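Local coordinates for ethylbenzene dehydrogenase alpha-subunit (Aromatoleum aromaticum, PDB 2IVF), which is the alpha-subunit of a molybdenum enzyme of the molybdopterin oxidoreductase family and holds an iron/sulfur cluster and two pterin cofactors, at residues D118-G130 with Y259-A271. Sequence-based numbering, arbitrary orientation.
Sequences DYVDYNPLGCQKG and YTYPSSYHFLSEA. With MGD (2-amino-5,6-dimercapto-7-methyl-3,7,8a,9-tetrahydro-8-oxa-1,3,9,10-tetraaza-anthracen-4-one guanosine dinucleotide), chain M; SF4 (iron/sulfur cluster), chain K.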
loop_
_atom_site.group_PDB
_atom_site.type_symbol
_atom_site.label_atom_id
_atom_site.label_comp_id
_atom_site.label_asym_id
_atom_site.label_seq_id
_atom_site.Cartn_x
_atom_site.Cartn_y
_atom_site.Cartn_z
ATOM N N ASP A 118 -18.291 9.095 22.226
ATOM C CA ASP A 118 -18.777 9.855 21.109
ATOM C C ASP A 118 -17.980 9.676 19.821
ATOM O O ASP A 118 -18.378 10.181 18.786
ATOM C CB ASP A 118 -18.783 11.354 21.470
ATOM C CG ASP A 118 -19.685 11.678 22.631
ATOM O OD1 ASP A 118 -20.823 11.151 22.687
ATOM O OD2 ASP A 118 -19.234 12.460 23.497
ATOM N N TYR A 119 -16.824 9.036 19.885
ATOM C CA TYR A 119 -15.945 8.964 18.749
ATOM C C TYR A 119 -15.900 7.537 18.194
ATOM O O TYR A 119 -16.310 6.578 18.873
ATOM C CB TYR A 119 -14.522 9.446 19.136
ATOM C CG TYR A 119 -14.440 10.954 19.320
ATOM C CD1 TYR A 119 -14.788 11.547 20.539
ATOM C CD2 TYR A 119 -14.004 11.778 18.294
ATOM C CE1 TYR A 119 -14.710 12.920 20.716
ATOM C CE2 TYR A 119 -13.928 13.178 18.461
ATOM C CZ TYR A 119 -14.275 13.737 19.711
ATOM O OH TYR A 119 -14.231 15.110 19.951
ATOM N N VAL A 120 -15.403 7.418 16.977
ATOM C CA VAL A 120 -15.197 6.150 16.330
ATOM C C VAL A 120 -13.888 5.575 16.817
ATOM O O VAL A 120 -12.898 6.300 17.025
ATOM C CB VAL A 120 -15.148 6.304 14.795
ATOM C CG1 VAL A 120 -14.837 4.940 14.110
ATOM C CG2 VAL A 120 -16.464 6.983 14.266
ATOM N N ASP A 121 -13.875 4.261 17.019
ATOM C CA ASP A 121 -12.646 3.577 17.396
ATOM C C ASP A 121 -11.694 3.466 16.213
ATOM O O ASP A 121 -11.970 3.966 15.101
ATOM C CB ASP A 121 -12.936 2.217 18.086
ATOM C CG ASP A 121 -13.599 1.172 17.157
ATOM O OD1 ASP A 121 -13.354 1.198 15.936
ATOM O OD2 ASP A 121 -14.411 0.317 17.652
ATOM N N TYR A 122 -10.510 2.921 16.494
ATOM C CA TYR A 122 -9.463 2.853 15.481
ATOM C C TYR A 122 -9.473 1.459 14.786
ATOM O O TYR A 122 -8.607 1.192 13.942
ATOM C CB TYR A 122 -8.088 3.096 16.076
ATOM C CG TYR A 122 -7.736 4.526 16.377
ATOM C CD1 TYR A 122 -8.255 5.154 17.485
ATOM C CD2 TYR A 122 -6.825 5.237 15.575
ATOM C CE1 TYR A 122 -7.918 6.476 17.789
ATOM C CE2 TYR A 122 -6.482 6.581 15.873
ATOM C CZ TYR A 122 -7.018 7.172 16.984
ATOM O OH TYR A 122 -6.710 8.464 17.325
ATOM N N ASN A 123 -10.428 0.603 15.137
ATOM C CA ASN A 123 -10.395 -0.777 14.703
ATOM C C ASN A 123 -10.784 -0.947 13.240
ATOM O O ASN A 123 -11.629 -0.205 12.745
ATOM C CB ASN A 123 -11.328 -1.575 15.554
ATOM C CG ASN A 123 -10.837 -1.684 16.968
ATOM O OD1 ASN A 123 -9.639 -1.842 17.195
ATOM N ND2 ASN A 123 -11.748 -1.613 17.916
ATOM N N PRO A 124 -10.256 -1.977 12.566
ATOM C CA PRO A 124 -9.267 -2.936 13.026
ATOM C C PRO A 124 -7.848 -2.540 12.818
ATOM O O PRO A 124 -6.961 -3.309 13.204
ATOM C CB PRO A 124 -9.546 -4.159 12.145
ATOM C CG PRO A 124 -10.041 -3.596 10.838
ATOM C CD PRO A 124 -10.762 -2.305 11.206
ATOM N N LEU A 125 -7.635 -1.397 12.173
ATOM C CA LEU A 125 -6.311 -1.011 11.707
ATOM C C LEU A 125 -5.840 -1.978 10.623
ATOM O O LEU A 125 -6.631 -2.767 10.101
ATOM C CB LEU A 125 -5.288 -0.925 12.872
ATOM C CG LEU A 125 -5.529 0.183 13.914
ATOM C CD1 LEU A 125 -4.635 -0.086 15.132
ATOM C CD2 LEU A 125 -5.346 1.612 13.295
ATOM N N GLY A 126 -4.556 -1.882 10.260
ATOM C CA GLY A 126 -3.983 -2.786 9.312
ATOM C C GLY A 126 -4.019 -2.301 7.869
ATOM O O GLY A 126 -4.626 -1.275 7.522
ATOM N N CYS A 127 -3.281 -3.043 7.042
ATOM C CA CYS A 127 -3.265 -2.832 5.617
ATOM C C CYS A 127 -2.868 -4.116 4.923
ATOM O O CYS A 127 -2.569 -5.146 5.590
ATOM C CB CYS A 127 -2.337 -1.735 5.253
ATOM S SG CYS A 127 -0.560 -2.172 5.172
ATOM N N GLN A 128 -2.856 -4.070 3.601
ATOM C CA GLN A 128 -2.685 -5.320 2.853
ATOM C C GLN A 128 -1.216 -5.808 2.904
ATOM O O GLN A 128 -0.950 -7.010 2.830
ATOM C CB GLN A 128 -3.220 -5.186 1.405
ATOM C CG GLN A 128 -2.294 -4.391 0.431
ATOM C CD GLN A 128 -2.336 -2.893 0.633
ATOM O OE1 GLN A 128 -2.494 -2.407 1.765
ATOM N NE2 GLN A 128 -2.127 -2.142 -0.438
ATOM N N LYS A 129 -0.268 -4.882 3.061
ATOM C CA LYS A 129 1.112 -5.261 3.117
ATOM C C LYS A 129 1.341 -5.957 4.455
ATOM O O LYS A 129 1.908 -7.036 4.492
ATOM C CB LYS A 129 2.010 -4.059 3.007
ATOM C CG LYS A 129 2.148 -3.514 1.597
ATOM C CD LYS A 129 0.988 -2.581 1.209
ATOM C CE LYS A 129 0.966 -1.285 2.026
ATOM N NZ LYS A 129 -0.225 -0.448 1.687
ATOM N N GLY A 130 0.885 -5.325 5.528
ATOM C CA GLY A 130 0.993 -5.884 6.893
ATOM C C GLY A 130 0.300 -7.218 7.047
ATOM O O GLY A 130 0.817 -8.149 7.696
ATOM N N TYR A 259 -3.816 5.400 -0.582
ATOM C CA TYR A 259 -2.556 4.684 -0.619
ATOM C C TYR A 259 -1.821 4.715 0.709
ATOM O O TYR A 259 -1.297 3.694 1.180
ATOM C CB TYR A 259 -1.605 5.304 -1.644
ATOM C CG TYR A 259 -1.870 4.912 -3.077
ATOM C CD1 TYR A 259 -3.152 4.576 -3.528
ATOM C CD2 TYR A 259 -0.847 4.913 -3.987
ATOM C CE1 TYR A 259 -3.354 4.210 -4.854
ATOM C CE2 TYR A 259 -1.025 4.539 -5.310
ATOM C CZ TYR A 259 -2.275 4.197 -5.746
ATOM O OH TYR A 259 -2.424 3.857 -7.070
ATOM N N THR A 260 -1.776 5.891 1.309
ATOM C CA THR A 260 -0.751 6.176 2.319
ATOM C C THR A 260 -1.192 6.129 3.796
ATOM O O THR A 260 -0.337 6.146 4.692
ATOM C CB THR A 260 -0.075 7.534 2.010
ATOM O OG1 THR A 260 -1.002 8.590 2.266
ATOM C CG2 THR A 260 0.411 7.547 0.572
ATOM N N TYR A 261 -2.485 5.970 4.056
ATOM C CA TYR A 261 -2.994 5.866 5.439
ATOM C C TYR A 261 -4.187 4.978 5.503
ATOM O O TYR A 261 -5.218 5.344 6.053
ATOM C CB TYR A 261 -3.328 7.277 5.960
ATOM C CG TYR A 261 -3.389 7.469 7.468
ATOM C CD1 TYR A 261 -2.939 6.523 8.363
ATOM C CD2 TYR A 261 -3.850 8.665 7.978
ATOM C CE1 TYR A 261 -2.967 6.758 9.730
ATOM C CE2 TYR A 261 -3.875 8.905 9.311
ATOM C CZ TYR A 261 -3.401 7.970 10.192
ATOM O OH TYR A 261 -3.425 8.264 11.524
ATOM N N PRO A 262 -4.056 3.748 4.963
ATOM C CA PRO A 262 -5.212 2.850 4.939
ATOM C C PRO A 262 -5.692 2.426 6.302
ATOM O O PRO A 262 -6.855 2.143 6.446
ATOM C CB PRO A 262 -4.730 1.650 4.131
ATOM C CG PRO A 262 -3.213 1.675 4.232
ATOM C CD PRO A 262 -2.859 3.139 4.357
ATOM N N SER A 263 -4.813 2.436 7.318
ATOM C CA SER A 263 -5.234 2.017 8.654
ATOM C C SER A 263 -6.243 2.980 9.239
ATOM O O SER A 263 -7.033 2.550 10.075
ATOM C CB SER A 263 -4.064 1.854 9.638
ATOM O OG SER A 263 -3.352 3.043 9.822
ATOM N N SER A 264 -6.221 4.248 8.810
ATOM C CA SER A 264 -7.104 5.245 9.418
ATOM C C SER A 264 -7.885 6.088 8.444
ATOM O O SER A 264 -8.598 7.001 8.836
ATOM C CB SER A 264 -6.359 6.058 10.436
ATOM O OG SER A 264 -6.019 5.210 11.541
ATOM N N TYR A 265 -7.785 5.740 7.174
ATOM C CA TYR A 265 -8.593 6.381 6.117
ATOM C C TYR A 265 -10.067 6.485 6.520
ATOM O O TYR A 265 -10.768 7.482 6.196
ATOM C CB TYR A 265 -8.483 5.529 4.868
ATOM C CG TYR A 265 -9.254 5.969 3.653
ATOM C CD1 TYR A 265 -10.570 5.619 3.480
ATOM C CD2 TYR A 265 -8.618 6.604 2.602
ATOM C CE1 TYR A 265 -11.266 5.967 2.363
ATOM C CE2 TYR A 265 -9.326 6.934 1.437
ATOM C CZ TYR A 265 -10.634 6.591 1.319
ATOM O OH TYR A 265 -11.376 6.832 0.185
ATOM N N HIS A 266 -10.538 5.450 7.193
ATOM C CA HIS A 266 -11.949 5.373 7.608
ATOM C C HIS A 266 -12.461 6.610 8.323
ATOM O O HIS A 266 -13.649 6.976 8.179
ATOM C CB HIS A 266 -12.183 4.130 8.458
ATOM C CG HIS A 266 -11.597 4.185 9.838
ATOM N ND1 HIS A 266 -12.309 4.644 10.919
ATOM C CD2 HIS A 266 -10.414 3.741 10.329
ATOM C CE1 HIS A 266 -11.577 4.517 12.011
ATOM N NE2 HIS A 266 -10.412 3.989 11.680
ATOM N N PHE A 267 -11.590 7.260 9.096
ATOM C CA PHE A 267 -11.978 8.492 9.813
ATOM C C PHE A 267 -12.400 9.588 8.806
ATOM O O PHE A 267 -13.313 10.355 9.075
ATOM C CB PHE A 267 -10.841 8.993 10.716
ATOM C CG PHE A 267 -10.644 8.169 11.955
ATOM C CD1 PHE A 267 -11.567 8.227 12.993
ATOM C CD2 PHE A 267 -9.507 7.406 12.124
ATOM C CE1 PHE A 267 -11.401 7.498 14.146
ATOM C CE2 PHE A 267 -9.314 6.652 13.296
ATOM C CZ PHE A 267 -10.221 6.716 14.310
ATOM N N LEU A 268 -11.745 9.622 7.656
ATOM C CA LEU A 268 -12.140 10.509 6.558
ATOM C C LEU A 268 -13.513 10.158 5.986
ATOM O O LEU A 268 -14.375 11.024 5.905
ATOM C CB LEU A 268 -11.091 10.528 5.466
ATOM C CG LEU A 268 -11.356 11.488 4.303
ATOM C CD1 LEU A 268 -11.293 13.001 4.745
ATOM C CD2 LEU A 268 -10.310 11.193 3.178
ATOM N N SER A 269 -13.765 8.897 5.597
ATOM C CA SER A 269 -15.101 8.544 5.124
ATOM C C SER A 269 -16.208 8.649 6.156
ATOM O O SER A 269 -17.362 8.914 5.834
ATOM C CB SER A 269 -15.159 7.152 4.481
ATOM O OG SER A 269 -14.867 6.181 5.453
ATOM N N GLU A 270 -15.881 8.370 7.412
ATOM C CA GLU A 270 -16.835 8.476 8.482
ATOM C C GLU A 270 -17.119 9.939 8.848
ATOM O O GLU A 270 -18.253 10.301 9.089
ATOM C CB GLU A 270 -16.333 7.647 9.662
ATOM C CG GLU A 270 -16.331 6.160 9.248
ATOM C CD GLU A 270 -15.415 5.259 10.022
ATOM O OE1 GLU A 270 -14.685 5.766 10.904
ATOM O OE2 GLU A 270 -15.479 4.015 9.754
ATOM N N ALA A 271 -16.104 10.805 8.798
ATOM C CA ALA A 271 -16.324 12.237 8.979
ATOM C C ALA A 271 -17.267 12.745 7.909
ATOM O O ALA A 271 -18.097 13.627 8.139
ATOM C CB ALA A 271 -14.966 13.035 8.873
HETATM P PB MGD M . 2.202 11.398 -1.314
HETATM O O1B MGD M . 2.032 9.926 -1.454
HETATM O O2B MGD M . 3.435 11.958 -1.926
HETATM O O3B MGD M . 2.138 11.962 0.157
HETATM O O3A MGD M . 2.179 10.008 1.791
HETATM P PA MGD M . 1.427 11.385 1.499
HETATM O O1A MGD M . 0.016 11.032 1.309
HETATM O O2A MGD M . 1.760 12.361 2.520
HETATM O "O5'" MGD M . 0.942 12.154 -1.969
HETATM C "C5'" MGD M . 0.559 11.837 -3.315
HETATM C "C4'" MGD M . -0.432 12.875 -3.834
HETATM O "O4'" MGD M . 0.219 14.126 -4.004
HETATM C "C3'" MGD M . -0.704 12.417 -5.248
HETATM O "O3'" MGD M . -1.861 11.591 -5.202
HETATM C "C2'" MGD M . -0.956 13.736 -5.989
HETATM O "O2'" MGD M . -2.332 13.803 -6.408
HETATM C "C1'" MGD M . -0.631 14.810 -4.937
HETATM N N9 MGD M . 0.125 15.908 -5.584
HETATM C C8 MGD M . 1.258 15.834 -6.300
HETATM N N7 MGD M . 1.660 17.053 -6.679
HETATM C C5 MGD M . 0.752 17.922 -6.166
HETATM C C6 MGD M . 0.555 19.295 -6.202
HETATM O O6 MGD M . 1.273 20.100 -6.808
HETATM N N1 MGD M . -0.546 19.808 -5.509
HETATM C C2 MGD M . -1.480 19.032 -4.805
HETATM N N2 MGD M . -2.543 19.632 -4.168
HETATM N N3 MGD M . -1.257 17.712 -4.764
HETATM C C4 MGD M . -0.198 17.169 -5.440
HETATM C C10 MGD M . 3.543 9.963 1.999
HETATM C C11 MGD M . 3.811 9.127 3.227
HETATM O O11 MGD M . 3.266 7.890 3.018
HETATM C C12 MGD M . 5.288 9.043 3.637
HETATM S S12 MGD M . 6.393 10.392 3.414
HETATM C C13 MGD M . 5.766 7.886 4.201
HETATM S S13 MGD M . 7.424 7.803 4.688
HETATM C C14 MGD M . 4.879 6.702 4.375
HETATM N N15 MGD M . 5.180 5.778 3.244
HETATM C C16 MGD M . 4.204 4.899 2.736
HETATM C C17 MGD M . 4.479 3.936 1.799
HETATM O O17 MGD M . 5.630 3.800 1.319
HETATM N N18 MGD M . 3.418 3.118 1.362
HETATM C C19 MGD M . 2.150 3.229 1.844
HETATM N N19 MGD M . 1.211 2.397 1.352
HETATM N N20 MGD M . 1.914 4.206 2.731
HETATM C C21 MGD M . 2.895 4.996 3.196
HETATM N N22 MGD M . 2.618 5.992 4.127
HETATM C C23 MGD M . 3.406 7.183 4.251
HETATM FE FE1 SF4 K . 0.276 -1.686 7.267
HETATM FE FE2 SF4 K . -0.268 -1.121 9.867
HETATM FE FE3 SF4 K . 1.781 -2.720 9.280
HETATM FE FE4 SF4 K . 1.925 -0.046 8.685
HETATM S S1 SF4 K . 1.902 -0.956 10.756
HETATM S S2 SF4 K . 2.532 -1.862 7.315
HETATM S S3 SF4 K . -0.271 0.351 8.184
HETATM S S4 SF4 K . -0.441 -3.184 8.887
HETATM O O HOH W 1 -7.918 3.631 12.805
HETATM O O HOH W 2 -8.841 0.614 10.560
HETATM O O HOH W 3 -2.480 1.124 0.653
#
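Beside the iron/sulfur cluster, Cys127 of the cluster loop meets Pro262, which follows helix 257-260. Cys127 CB rests on Pro262 CG at 3.7 Å. With chi1 at 80°, the sulfur sits between the backbone N and the carbonyl carbon, and Cys127 SG binds FE1 of SF4 at 2.3 Å. The N-H of Gly130 points almost straight at the same sulfur (178°). Lys129 bends at chi2 and chi3, which puts Lys129 NZ 3.2 Å from MGD N19; NZ bonds to Gln128 OE1 and to the carbonyl of Arg851. From the other segment, Tyr259 O accepts from MGD N19 and Thr260 O from MGD N22. In this molybdopterin oxidoreductase, the loop that ligates the cluster thus packs on the segment that binds the MGD pterin, in a buried contact. No direct hydrogen bond links the segments; waters do. One water donates to Tyr122 O and Ser264 OG and also bonds His266 NE2. A second bridges Leu125 N and Ser263 O. Farther along, Phe267 and Tyr122 form a T-shaped pair, with Phe267 CZ 3.8 Å above the centre of the Tyr122 ring. Val120 CG1 lies at the His266 ring edge and 3.3 Å from Glu270 OE1. Glu270 OE1 takes a nearly straight 2.6 Å hydrogen bond from His266 ND1, which probably fixes the imidazole's rotation. Glu270 OE2 and Asp121 OD1 both form salt bridges with Arg233 of the beta-subunit.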